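Local coordinates for protein transcriptional regulator, TetR family (Thermus thermophilus, PDB 3VPR) that probably binds operator DNA through a helix-turn-helix domain and represses transcription as a dimeric TetR-family regulator, at residues Arg7-Ala12 with Leu51-Leu56; Arg80-Ala85 with Ser153-Met158; Gln102-Leu107 with Lys114-Arg119; Ala128-Gly133 with Ala145-Ala150; Arg132-Glu135 with Glu141-Val144. All coordinates share one frame; numbering follows the deposited sequence.

Contact 1: residues Arg7-Ala12 with Leu51-Leu56; sequences RILEEA and LYEISL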
# COMPACT_ATOMS: atom_id res chain seq x y z
N ARG A 7 22.43 17.16 -4.95
CA ARG A 7 22.77 16.05 -5.84
C ARG A 7 22.95 14.78 -5.02
O ARG A 7 22.56 13.69 -5.43
CB ARG A 7 24.06 16.36 -6.63
N ILE A 8 23.54 14.93 -3.85
CA ILE A 8 23.73 13.79 -2.99
C ILE A 8 22.37 13.19 -2.62
O ILE A 8 22.21 11.97 -2.63
CB ILE A 8 24.50 14.17 -1.71
CG1 ILE A 8 25.91 14.65 -2.08
CG2 ILE A 8 24.55 12.97 -0.76
CD1 ILE A 8 26.78 15.09 -0.89
N LEU A 9 21.38 14.04 -2.32
CA LEU A 9 20.07 13.51 -1.90
C LEU A 9 19.28 12.86 -3.03
O LEU A 9 18.71 11.80 -2.85
CB LEU A 9 19.22 14.58 -1.22
CG LEU A 9 19.81 15.09 0.10
CD1 LEU A 9 18.88 16.13 0.71
CD2 LEU A 9 20.00 13.92 1.06
N GLU A 10 19.26 13.51 -4.20
CA GLU A 10 18.55 12.95 -5.34
C GLU A 10 19.22 11.66 -5.84
O GLU A 10 18.54 10.69 -6.16
CB GLU A 10 18.49 13.97 -6.49
CG GLU A 10 17.94 13.37 -7.79
CD GLU A 10 17.40 14.42 -8.75
OE1 GLU A 10 18.05 15.47 -8.91
OE2 GLU A 10 16.32 14.19 -9.34
N GLU A 11 20.54 11.66 -5.88
CA GLU A 11 21.29 10.49 -6.33
C GLU A 11 21.18 9.34 -5.35
O GLU A 11 21.13 8.18 -5.76
CB GLU A 11 22.77 10.84 -6.53
CG GLU A 11 23.03 11.76 -7.72
CD GLU A 11 22.60 11.15 -9.04
OE1 GLU A 11 23.15 10.09 -9.41
OE2 GLU A 11 21.70 11.72 -9.71
N ALA A 12 21.17 9.66 -4.06
CA ALA A 12 21.04 8.65 -3.03
C ALA A 12 19.65 8.05 -3.17
O ALA A 12 19.48 6.83 -3.17
CB ALA A 12 21.19 9.27 -1.64
N LEU A 51 18.61 9.36 4.61
CA LEU A 51 17.30 8.75 4.46
C LEU A 51 16.24 9.67 5.07
O LEU A 51 15.15 9.83 4.54
CB LEU A 51 17.26 7.39 5.18
CG LEU A 51 15.85 6.81 5.33
CD1 LEU A 51 15.25 6.59 3.95
CD2 LEU A 51 15.88 5.51 6.12
N TYR A 52 16.58 10.25 6.21
CA TYR A 52 15.66 11.16 6.89
C TYR A 52 15.34 12.38 6.02
O TYR A 52 14.17 12.73 5.85
CB TYR A 52 16.27 11.58 8.23
CG TYR A 52 15.55 12.72 8.90
CD1 TYR A 52 14.21 12.61 9.29
CD2 TYR A 52 16.20 13.93 9.12
CE1 TYR A 52 13.54 13.67 9.86
CE2 TYR A 52 15.54 15.00 9.70
CZ TYR A 52 14.21 14.87 10.07
OH TYR A 52 13.56 15.95 10.62
N GLU A 53 16.36 13.03 5.46
CA GLU A 53 16.15 14.21 4.63
C GLU A 53 15.42 13.90 3.32
O GLU A 53 14.62 14.70 2.84
CB GLU A 53 17.48 14.93 4.38
CG GLU A 53 17.86 15.79 5.57
CD GLU A 53 19.15 16.55 5.41
OE1 GLU A 53 19.33 17.22 4.37
OE2 GLU A 53 19.98 16.48 6.33
N ILE A 54 15.67 12.72 2.76
CA ILE A 54 14.96 12.33 1.56
C ILE A 54 13.46 12.20 1.92
O ILE A 54 12.59 12.68 1.20
CB ILE A 54 15.48 10.98 1.03
CG1 ILE A 54 16.82 11.20 0.32
CG2 ILE A 54 14.45 10.33 0.10
CD1 ILE A 54 17.51 9.92 -0.12
N SER A 55 13.17 11.56 3.05
CA SER A 55 11.78 11.38 3.49
C SER A 55 11.12 12.73 3.72
O SER A 55 10.01 12.98 3.25
CB SER A 55 11.74 10.55 4.77
OG SER A 55 12.27 9.26 4.53
N LEU A 56 11.80 13.61 4.44
CA LEU A 56 11.29 14.96 4.71
C LEU A 56 10.96 15.67 3.40
O LEU A 56 9.85 16.16 3.22
CB LEU A 56 12.35 15.75 5.48
CG LEU A 56 11.95 16.50 6.76
CD1 LEU A 56 11.19 15.56 7.69
CD2 LEU A 56 13.21 17.03 7.43

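Contact 2: residues Arg80-Ala85 with Ser153-Met158; sequences RRFMEA and SMLNWM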
# COMPACT_ATOMS: atom_id res chain seq x y z
N ARG A 80 -10.64 16.97 -5.45
CA ARG A 80 -9.99 16.59 -6.71
C ARG A 80 -8.58 17.16 -6.83
O ARG A 80 -7.65 16.46 -7.26
CB ARG A 80 -10.84 17.04 -7.91
CG ARG A 80 -10.26 16.59 -9.26
CD ARG A 80 -11.23 16.85 -10.43
NE ARG A 80 -11.31 18.26 -10.83
CZ ARG A 80 -10.36 18.92 -11.49
NH1 ARG A 80 -9.23 18.32 -11.85
NH2 ARG A 80 -10.53 20.20 -11.80
N ARG A 81 -8.42 18.42 -6.44
CA ARG A 81 -7.12 19.05 -6.51
C ARG A 81 -6.18 18.36 -5.54
O ARG A 81 -5.03 18.10 -5.85
CB ARG A 81 -7.23 20.54 -6.19
CG ARG A 81 -8.24 21.25 -7.08
CD ARG A 81 -7.82 22.68 -7.35
NE ARG A 81 -6.68 22.72 -8.25
CZ ARG A 81 -5.76 23.68 -8.26
NH1 ARG A 81 -5.85 24.69 -7.40
NH2 ARG A 81 -4.75 23.62 -9.12
N PHE A 82 -6.66 18.05 -4.35
CA PHE A 82 -5.81 17.37 -3.39
C PHE A 82 -5.29 16.05 -4.00
O PHE A 82 -4.09 15.79 -4.01
CB PHE A 82 -6.59 17.08 -2.12
CG PHE A 82 -5.79 16.37 -1.06
CD1 PHE A 82 -5.57 15.00 -1.12
CD2 PHE A 82 -5.27 17.08 0.03
CE1 PHE A 82 -4.85 14.34 -0.11
CE2 PHE A 82 -4.56 16.44 1.03
CZ PHE A 82 -4.35 15.07 0.97
N MSE A 83 -6.20 15.24 -4.53
CA MSE A 83 -5.82 13.95 -5.10
C MSE A 83 -4.86 14.07 -6.28
O MSE A 83 -3.89 13.31 -6.37
CB MSE A 83 -7.08 13.17 -5.49
CG MSE A 83 -7.96 12.82 -4.30
SE MSE A 83 -9.65 11.97 -4.77
CE MSE A 83 -8.95 10.21 -5.30
N GLU A 84 -5.12 15.01 -7.18
CA GLU A 84 -4.26 15.20 -8.34
C GLU A 84 -2.89 15.77 -7.99
O GLU A 84 -1.88 15.33 -8.54
CB GLU A 84 -4.95 16.09 -9.38
CG GLU A 84 -6.08 15.35 -10.09
CD GLU A 84 -6.67 16.14 -11.25
OE1 GLU A 84 -5.91 16.57 -12.13
OE2 GLU A 84 -7.91 16.31 -11.27
N ALA A 85 -2.84 16.74 -7.09
CA ALA A 85 -1.58 17.33 -6.67
C ALA A 85 -0.75 16.24 -6.00
O ALA A 85 0.45 16.14 -6.22
CB ALA A 85 -1.83 18.50 -5.69
N SER A 153 -5.39 5.49 0.47
CA SER A 153 -5.06 4.14 0.02
C SER A 153 -4.97 4.11 -1.50
O SER A 153 -4.05 3.53 -2.07
CB SER A 153 -6.10 3.13 0.50
OG SER A 153 -6.12 3.05 1.92
N MSE A 154 -5.91 4.75 -2.18
CA MSE A 154 -5.87 4.75 -3.64
C MSE A 154 -4.60 5.45 -4.14
O MSE A 154 -3.89 4.93 -5.01
CB MSE A 154 -7.11 5.43 -4.22
CG MSE A 154 -8.42 4.69 -3.96
SE MSE A 154 -9.98 5.70 -4.53
CE MSE A 154 -10.46 6.53 -2.88
N LEU A 155 -4.31 6.61 -3.58
CA LEU A 155 -3.14 7.39 -3.98
C LEU A 155 -1.81 6.72 -3.59
O LEU A 155 -0.94 6.55 -4.45
CB LEU A 155 -3.22 8.79 -3.38
CG LEU A 155 -4.50 9.59 -3.69
CD1 LEU A 155 -4.59 10.77 -2.75
CD2 LEU A 155 -4.51 10.05 -5.15
N ASN A 156 -1.66 6.32 -2.33
CA ASN A 156 -0.40 5.71 -1.89
C ASN A 156 -0.13 4.31 -2.44
O ASN A 156 1.03 3.99 -2.71
CB ASN A 156 -0.31 5.68 -0.36
CG ASN A 156 -0.23 7.07 0.25
OD1 ASN A 156 0.14 8.02 -0.44
ND2 ASN A 156 -0.58 7.21 1.53
N TRP A 157 -1.16 3.49 -2.62
CA TRP A 157 -0.93 2.16 -3.18
C TRP A 157 -0.30 2.28 -4.57
O TRP A 157 0.35 1.35 -5.03
CB TRP A 157 -2.24 1.37 -3.29
CG TRP A 157 -2.05 -0.09 -3.65
CD1 TRP A 157 -2.63 -0.76 -4.70
CD2 TRP A 157 -1.31 -1.07 -2.91
NE1 TRP A 157 -2.28 -2.09 -4.66
CE2 TRP A 157 -1.48 -2.31 -3.57
CE3 TRP A 157 -0.51 -1.02 -1.76
CZ2 TRP A 157 -0.88 -3.49 -3.12
CZ3 TRP A 157 0.08 -2.20 -1.30
CH2 TRP A 157 -0.11 -3.41 -1.98
N MSE A 158 -0.48 3.43 -5.23
CA MSE A 158 0.12 3.64 -6.55
C MSE A 158 1.64 3.42 -6.52
O MSE A 158 2.25 3.06 -7.54
CB MSE A 158 -0.16 5.07 -7.05
CG MSE A 158 -1.54 5.29 -7.68
SE MSE A 158 -1.77 7.12 -8.35
CE MSE A 158 -0.73 6.98 -9.97

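Contact 3: residues Gln102-Leu107 with Lys114-Arg119; sequences QGIKSL and KTIALR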
# COMPACT_ATOMS: atom_id res chain seq x y z
N GLN A 102 9.93 2.31 2.12
CA GLN A 102 10.69 1.18 2.63
C GLN A 102 11.54 1.50 3.86
O GLN A 102 11.66 0.68 4.77
CB GLN A 102 11.59 0.61 1.53
CG GLN A 102 12.75 1.52 1.14
CD GLN A 102 13.68 0.90 0.10
OE1 GLN A 102 14.22 -0.19 0.30
NE2 GLN A 102 13.87 1.60 -1.01
N GLY A 103 12.11 2.70 3.89
CA GLY A 103 12.98 3.08 4.98
C GLY A 103 12.41 3.36 6.36
O GLY A 103 13.17 3.38 7.33
N ILE A 104 11.10 3.56 6.47
CA ILE A 104 10.47 3.87 7.75
C ILE A 104 11.09 3.25 9.01
O ILE A 104 11.47 3.96 9.94
CB ILE A 104 8.95 3.52 7.73
CG1 ILE A 104 8.30 3.96 9.04
CG2 ILE A 104 8.76 2.02 7.52
CD1 ILE A 104 8.31 5.47 9.26
N LYS A 105 11.21 1.92 9.04
CA LYS A 105 11.77 1.25 10.21
C LYS A 105 13.23 1.60 10.49
O LYS A 105 13.72 1.38 11.60
CB LYS A 105 11.64 -0.27 10.06
CG LYS A 105 12.24 -0.82 8.77
CD LYS A 105 12.32 -2.34 8.80
CE LYS A 105 12.66 -2.90 7.42
NZ LYS A 105 11.62 -2.54 6.40
N SER A 106 13.91 2.16 9.49
CA SER A 106 15.31 2.49 9.64
C SER A 106 15.61 3.83 10.30
O SER A 106 16.72 4.05 10.78
CB SER A 106 16.01 2.43 8.27
OG SER A 106 16.01 1.11 7.76
N LEU A 107 14.63 4.74 10.33
CA LEU A 107 14.86 6.04 10.95
C LEU A 107 14.99 5.95 12.47
O LEU A 107 14.50 5.00 13.09
CB LEU A 107 13.71 6.99 10.63
CG LEU A 107 13.54 7.41 9.17
CD1 LEU A 107 12.28 8.24 9.05
CD2 LEU A 107 14.76 8.20 8.70
N LYS A 114 9.11 13.27 13.27
CA LYS A 114 8.81 14.43 12.45
C LYS A 114 8.26 13.99 11.09
O LYS A 114 7.51 14.73 10.45
CB LYS A 114 10.06 15.30 12.26
CG LYS A 114 10.69 15.77 13.56
CD LYS A 114 11.83 16.74 13.32
CE LYS A 114 11.36 18.18 13.40
NZ LYS A 114 10.90 18.52 14.78
N THR A 115 8.64 12.79 10.67
CA THR A 115 8.19 12.24 9.41
C THR A 115 6.72 11.80 9.48
O THR A 115 5.91 12.19 8.63
CB THR A 115 9.06 11.05 9.03
OG1 THR A 115 10.31 11.53 8.51
CG2 THR A 115 8.37 10.17 8.02
N ILE A 116 6.38 11.00 10.48
CA ILE A 116 5.02 10.51 10.65
C ILE A 116 4.10 11.69 10.94
O ILE A 116 2.94 11.71 10.53
CB ILE A 116 4.92 9.49 11.81
CG1 ILE A 116 5.82 8.28 11.54
CG2 ILE A 116 3.47 9.02 11.99
CD1 ILE A 116 5.50 7.55 10.25
N ALA A 117 4.63 12.70 11.62
CA ALA A 117 3.85 13.89 11.93
C ALA A 117 3.48 14.60 10.63
O ALA A 117 2.43 15.23 10.54
CB ALA A 117 4.64 14.82 12.85
N LEU A 118 4.33 14.50 9.61
CA LEU A 118 4.04 15.13 8.32
C LEU A 118 2.99 14.28 7.57
O LEU A 118 2.10 14.82 6.90
CB LEU A 118 5.31 15.27 7.48
CG LEU A 118 6.18 16.49 7.84
CD1 LEU A 118 7.47 16.44 7.03
CD2 LEU A 118 5.43 17.79 7.56
N ARG A 119 3.11 12.97 7.69
CA ARG A 119 2.14 12.07 7.06
C ARG A 119 0.78 12.30 7.74
O ARG A 119 -0.23 12.45 7.05
CB ARG A 119 2.57 10.61 7.25
CG ARG A 119 1.61 9.60 6.68
CD ARG A 119 1.72 8.27 7.42
NE ARG A 119 1.06 8.30 8.72
CZ ARG A 119 1.10 7.30 9.60
NH1 ARG A 119 1.78 6.20 9.32
NH2 ARG A 119 0.45 7.40 10.76

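Contact 4: residues Ala128-Gly133 with Ala145-Ala150; sequences AILRRG and ALAGRA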
# COMPACT_ATOMS: atom_id res chain seq x y z
N ALA A 128 -10.09 17.33 6.79
CA ALA A 128 -10.71 18.66 6.89
C ALA A 128 -11.53 18.96 5.64
O ALA A 128 -12.61 19.53 5.74
CB ALA A 128 -9.63 19.75 7.10
N ILE A 129 -11.02 18.58 4.47
CA ILE A 129 -11.75 18.81 3.23
C ILE A 129 -13.04 17.97 3.21
O ILE A 129 -14.11 18.45 2.87
CB ILE A 129 -10.92 18.44 1.99
CG1 ILE A 129 -9.73 19.38 1.85
CG2 ILE A 129 -11.78 18.49 0.74
CD1 ILE A 129 -8.81 19.04 0.68
N LEU A 130 -12.93 16.71 3.59
CA LEU A 130 -14.08 15.82 3.62
C LEU A 130 -15.09 16.27 4.66
O LEU A 130 -16.29 16.32 4.39
CB LEU A 130 -13.64 14.38 3.93
CG LEU A 130 -12.71 13.77 2.88
CD1 LEU A 130 -12.15 12.43 3.38
CD2 LEU A 130 -13.47 13.60 1.57
N ARG A 131 -14.61 16.62 5.85
CA ARG A 131 -15.49 17.07 6.92
C ARG A 131 -16.28 18.32 6.51
O ARG A 131 -17.48 18.44 6.82
CB ARG A 131 -14.69 17.34 8.20
CG ARG A 131 -15.51 17.96 9.32
CD ARG A 131 -14.82 17.86 10.67
NE ARG A 131 -13.37 18.00 10.56
CZ ARG A 131 -12.52 16.97 10.62
NH1 ARG A 131 -12.98 15.74 10.79
NH2 ARG A 131 -11.23 17.18 10.48
N ARG A 132 -15.62 19.25 5.82
CA ARG A 132 -16.31 20.45 5.37
C ARG A 132 -17.41 20.05 4.40
O ARG A 132 -18.51 20.61 4.42
CB ARG A 132 -15.35 21.41 4.67
CG ARG A 132 -14.39 22.15 5.60
CD ARG A 132 -13.30 22.84 4.78
NE ARG A 132 -13.85 23.41 3.54
CZ ARG A 132 -13.12 23.78 2.50
NH1 ARG A 132 -11.79 23.67 2.52
NH2 ARG A 132 -13.72 24.26 1.41
N GLY A 133 -17.11 19.08 3.54
CA GLY A 133 -18.08 18.61 2.57
C GLY A 133 -19.31 18.05 3.25
O GLY A 133 -20.44 18.31 2.82
N ALA A 145 -12.70 9.67 8.82
CA ALA A 145 -11.40 9.02 8.92
C ALA A 145 -11.33 7.90 7.89
O ALA A 145 -10.33 7.74 7.20
CB ALA A 145 -11.18 8.46 10.34
N LEU A 146 -12.42 7.14 7.77
CA LEU A 146 -12.47 6.02 6.82
C LEU A 146 -12.42 6.51 5.37
O LEU A 146 -11.70 5.95 4.54
CB LEU A 146 -13.73 5.19 7.04
CG LEU A 146 -13.89 4.00 6.09
CD1 LEU A 146 -13.54 2.71 6.81
CD2 LEU A 146 -15.32 3.95 5.55
N ALA A 147 -13.18 7.55 5.06
CA ALA A 147 -13.19 8.08 3.71
C ALA A 147 -11.80 8.61 3.37
O ALA A 147 -11.31 8.44 2.24
CB ALA A 147 -14.23 9.21 3.58
N GLY A 148 -11.17 9.26 4.35
CA GLY A 148 -9.84 9.78 4.13
C GLY A 148 -8.84 8.67 3.90
O GLY A 148 -7.92 8.77 3.09
N ARG A 149 -9.03 7.57 4.63
CA ARG A 149 -8.14 6.43 4.50
C ARG A 149 -8.36 5.76 3.14
O ARG A 149 -7.43 5.26 2.52
CB ARG A 149 -8.39 5.45 5.65
CG ARG A 149 -7.43 4.28 5.71
CD ARG A 149 -6.05 4.72 6.12
NE ARG A 149 -6.06 5.36 7.44
CZ ARG A 149 -4.98 5.82 8.06
NH1 ARG A 149 -3.79 5.71 7.48
NH2 ARG A 149 -5.09 6.38 9.26
N ALA A 150 -9.60 5.76 2.68
CA ALA A 150 -9.92 5.15 1.39
C ALA A 150 -9.17 5.89 0.28
O ALA A 150 -8.53 5.27 -0.57
CB ALA A 150 -11.41 5.21 1.14

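Contact 5: residues Arg132-Glu135 with Glu141-Val144; sequences RGVE and EVDV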
# COMPACT_ATOMS: atom_id res chain seq x y z
N ARG A 132 -15.62 19.25 5.82
CA ARG A 132 -16.31 20.45 5.37
C ARG A 132 -17.41 20.05 4.40
O ARG A 132 -18.51 20.61 4.42
CB ARG A 132 -15.35 21.41 4.67
CG ARG A 132 -14.39 22.15 5.60
CD ARG A 132 -13.30 22.84 4.78
NE ARG A 132 -13.85 23.41 3.54
CZ ARG A 132 -13.12 23.78 2.50
NH1 ARG A 132 -11.79 23.67 2.52
NH2 ARG A 132 -13.72 24.26 1.41
N GLY A 133 -17.11 19.08 3.54
CA GLY A 133 -18.08 18.61 2.57
C GLY A 133 -19.31 18.05 3.25
O GLY A 133 -20.44 18.31 2.82
N VAL A 134 -19.10 17.29 4.32
CA VAL A 134 -20.22 16.72 5.06
C VAL A 134 -20.98 17.84 5.79
O VAL A 134 -22.20 17.85 5.82
CB VAL A 134 -19.74 15.66 6.07
CG1 VAL A 134 -20.89 15.28 7.01
CG2 VAL A 134 -19.23 14.40 5.33
N GLU A 135 -20.24 18.78 6.36
CA GLU A 135 -20.86 19.88 7.09
C GLU A 135 -21.69 20.78 6.18
O GLU A 135 -22.81 21.15 6.51
CB GLU A 135 -19.77 20.69 7.80
CG GLU A 135 -18.95 19.84 8.77
CD GLU A 135 -17.84 20.60 9.46
OE1 GLU A 135 -17.19 21.45 8.80
OE2 GLU A 135 -17.61 20.34 10.67
N GLU A 141 -23.34 11.91 4.81
CA GLU A 141 -22.72 11.59 6.10
C GLU A 141 -21.88 10.33 5.96
O GLU A 141 -22.40 9.24 5.76
CB GLU A 141 -23.80 11.37 7.17
CG GLU A 141 -23.27 11.23 8.60
CD GLU A 141 -22.77 12.56 9.18
OE1 GLU A 141 -23.49 13.57 9.07
OE2 GLU A 141 -21.68 12.59 9.77
N VAL A 142 -20.57 10.48 6.06
CA VAL A 142 -19.68 9.34 5.95
C VAL A 142 -18.62 9.42 7.03
O VAL A 142 -18.34 10.51 7.55
CB VAL A 142 -18.97 9.30 4.58
CG1 VAL A 142 -19.98 9.09 3.48
CG2 VAL A 142 -18.20 10.60 4.35
N ASP A 143 -18.04 8.29 7.40
CA ASP A 143 -16.99 8.29 8.40
C ASP A 143 -15.82 9.01 7.74
O ASP A 143 -15.24 8.50 6.78
CB ASP A 143 -16.58 6.87 8.77
CG ASP A 143 -15.52 6.83 9.85
OD1 ASP A 143 -14.43 7.40 9.65
OD2 ASP A 143 -15.78 6.22 10.90
N VAL A 144 -15.49 10.20 8.25
CA VAL A 144 -14.42 11.02 7.69
C VAL A 144 -13.03 10.35 7.72
O VAL A 144 -12.27 10.45 6.75
CB VAL A 144 -14.33 12.38 8.44
CG1 VAL A 144 -13.11 13.16 7.98
CG2 VAL A 144 -15.60 13.20 8.19

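Contact 1: residues Arg7-Ala12 with Leu51-Leu56
E53 meets L9 near the start of the shared surface, where segments 7-12 and 51-56 cross almost at a right angle (-87°), their axes 9.9 Å apart at closest. Methyl CD1 of L9 lies against the aliphatic base of E53, 4.1 Å from CB, and also reaches its carboxylate, 3.8 Å from OE1. The side chain of E53 runs extended beyond CG and passes L9 at a slant, so that both its CB and its OE1 touch the leucine, and OE2 makes a long, weak ion pair with R5. Helix 4-19 is the first helix of the TetR-type DNA-binding domain, whose helix-turn-helix is predicted at residues 25-44, and F44 from the end of that motif touches both L9 and E53. Helix 47-70 leads on from this domain into the C-terminal part of the chain. One residue further, I54 sends CG1 beside its own backbone N (chi1 -77°), and the extended chi2 carries CD1 across to the first helix. There CD1 sits 3.5 Å from O of L9 and 4.0 Å from CB of A12, reaching the backbone and a small side chain about one helical turn apart. Its CG1 lies 4.2 Å from CD2 of L9, while F96 and T99 of helix 94-103 also pack on I54.

Contact 2: residues Arg80-Ala85 with Ser153-Met158
L155 points from helix 144-161 into the side of helix 75-92, where it straddles M83 with both methyls, and CD1 also reaches F82. CD2 rests against M83, a selenomethionine here, 4.1 Å from CB and 3.5 Å from the backbone O of the same residue. CD1 lies 4.1 Å from the CA of M83 and extends to the F82 ring, which it approaches at the edge, near the ring plane, with CE1 4.4 Å away. The leucine fork is therefore set against both backbone and side-chain atoms of two consecutive residues. Its CG stands beside the backbone N (chi1 -55°), and the extended chi2 of 165° brings the branch toward the other helix. The F82 ring also stacks with H122 and touches L126 and I129 of helix 109-135. M83 offers its backbone O, CA and CB, while the rest of the chain bends at chi3 and touches Y177 of helix 170-183. These helices belong to the all-alpha C-terminal domain, in which TetR-family regulators commonly house their ligand pocket and dimer surface. On helix 144-161, W157 packs on R160 of the second subunit. Since the touching side chains are all apolar and buried, the two helices are held here by dispersion and the hydrophobic effect, without a directional polar bond between the segments.

Contact 3: residues Gln102-Leu107 with Lys114-Arg119
Where I104 leaves helical geometry at the end of helix 94-103, the chain turns through a short 3-10 segment at K105-S106, and between residues 102-107 and 114-119 the nearest CA atoms are those of I104 and T115, 8.8 Å apart. I104 and I116 meet through their terminal methyls, CD1 to CD1 at 3.6 Å, with the two side chains at about a right angle. I104 reaches across because CG1 is opposite its backbone N (chi1 -175°); I116 has CG1 beside the backbone N. Beyond the turn, L107 directs CD1 at OG1 of T115, 3.9 Å away, again with the side chains nearly perpendicular. The threonine hydroxyl makes a weak hydrogen bond to the carbonyl of N111 in its own helix, so this polar atom has a partner although a methyl lies against it. L107 also packs on E48 and Y52 of helix 47-70, and T115 on L59, which ties this connection between helices 94-103 and 109-135 to the long helix leading from the DNA-binding domain. The contact is small and partly buried; its cohesion comes from van der Waals contact of methyls at two points, with no directional bond between the segments.

Contact 4: residues Ala128-Gly133 with Ala145-Ala150
L130 packs against A147 and G148 where helix 109-135 and the next helix, 144-161, meet in the all-alpha TetR-type C-terminal domain. The apolar part of the contact is made by one methyl: CD1 of L130 stands 3.8 Å from CB of A147. Its chi1 of -62° places CG beside the backbone N, and an extended chi2 sends CD1 on to the facing helix. The remaining contacts are van der Waals touches of that same methyl on backbone. The lack of a side chain at G148 leaves the main chain accessible, and CD1 of L130 comes within 3.6 Å of its CA; the CA atoms of L130 and G148 are 7.4 Å apart. Two arginines pair outside the contact through salt bridges: R149 with E123, R131 with E124. The second subunit adds a further layer, as L185 of that chain packs on L130, L180 of that chain on A150, and W161 of that chain takes R149 in a cation-pi interaction. The contact between the two helices thus adjoins the dimer interface. The nearest approach is CD1 of L130 to the backbone N of G148, 3.5 Å.

Contact 5: residues Arg132-Glu135 with Glu141-Val144
V134 has the most surface buried here, and its two methyls meet different residues of the loop that follows the helix. CG1, opposite the backbone N (chi1 169°), faces the carboxylate of E141, 3.7 Å from OE1 and 3.9 Å from OE2. Both oxygens lie near the same methyl, so the acidic group rests on the valine by van der Waals contact, the two side chains crossing at about a right angle. Although the CB of E141 starts out away from the helix, a bend at chi2 (73°) folds the carboxylate back over V134. The other methyl, CG2, packs on CG2 of V142 at 4.1 Å, the side chains meeting at a slant. V142 is also touched by L185 of the second subunit, so this small apolar patch continues into the dimer. The CA atoms of V134 and E141 are 5.8 Å apart, which brings the loop close beside the last turn of helix 109-135. G133 is backbone hydrogen-bonded to F139 within the connection. Next in the loop, D143 takes the N-cap position of helix 144-161 and its OD1 accepts from the backbone N of L146. The arrangement is that of a loop joining two successive helices of the all-alpha TetR-type C-terminal domain, folded back on the helix it leaves and ending in an aspartate N-cap.

Overall arrangement
Along the chain contact 1 comes first, joining helix 4-19 to helix 47-70 in the DNA-binding region; the other four lie in the C-terminal domain. Contact 2 spans helices 75-92 and 144-161, and contacts 3, 4 and 5 are nested inside the loop it closes. Helix 109-135 runs through those three: contact 3 uses its early part, contacts 4 and 5 its end, where they share R132 and G133 and their centres lie 6 Å apart. Contacts 1 and 5 are about 37 Å apart between centres. Contact 3 touches contact 1 through L107 and Y52, so helix 47-70 joins the DNA-binding part to the C-terminal domain, while contacts 2, 4 and 5 border the dimer interface.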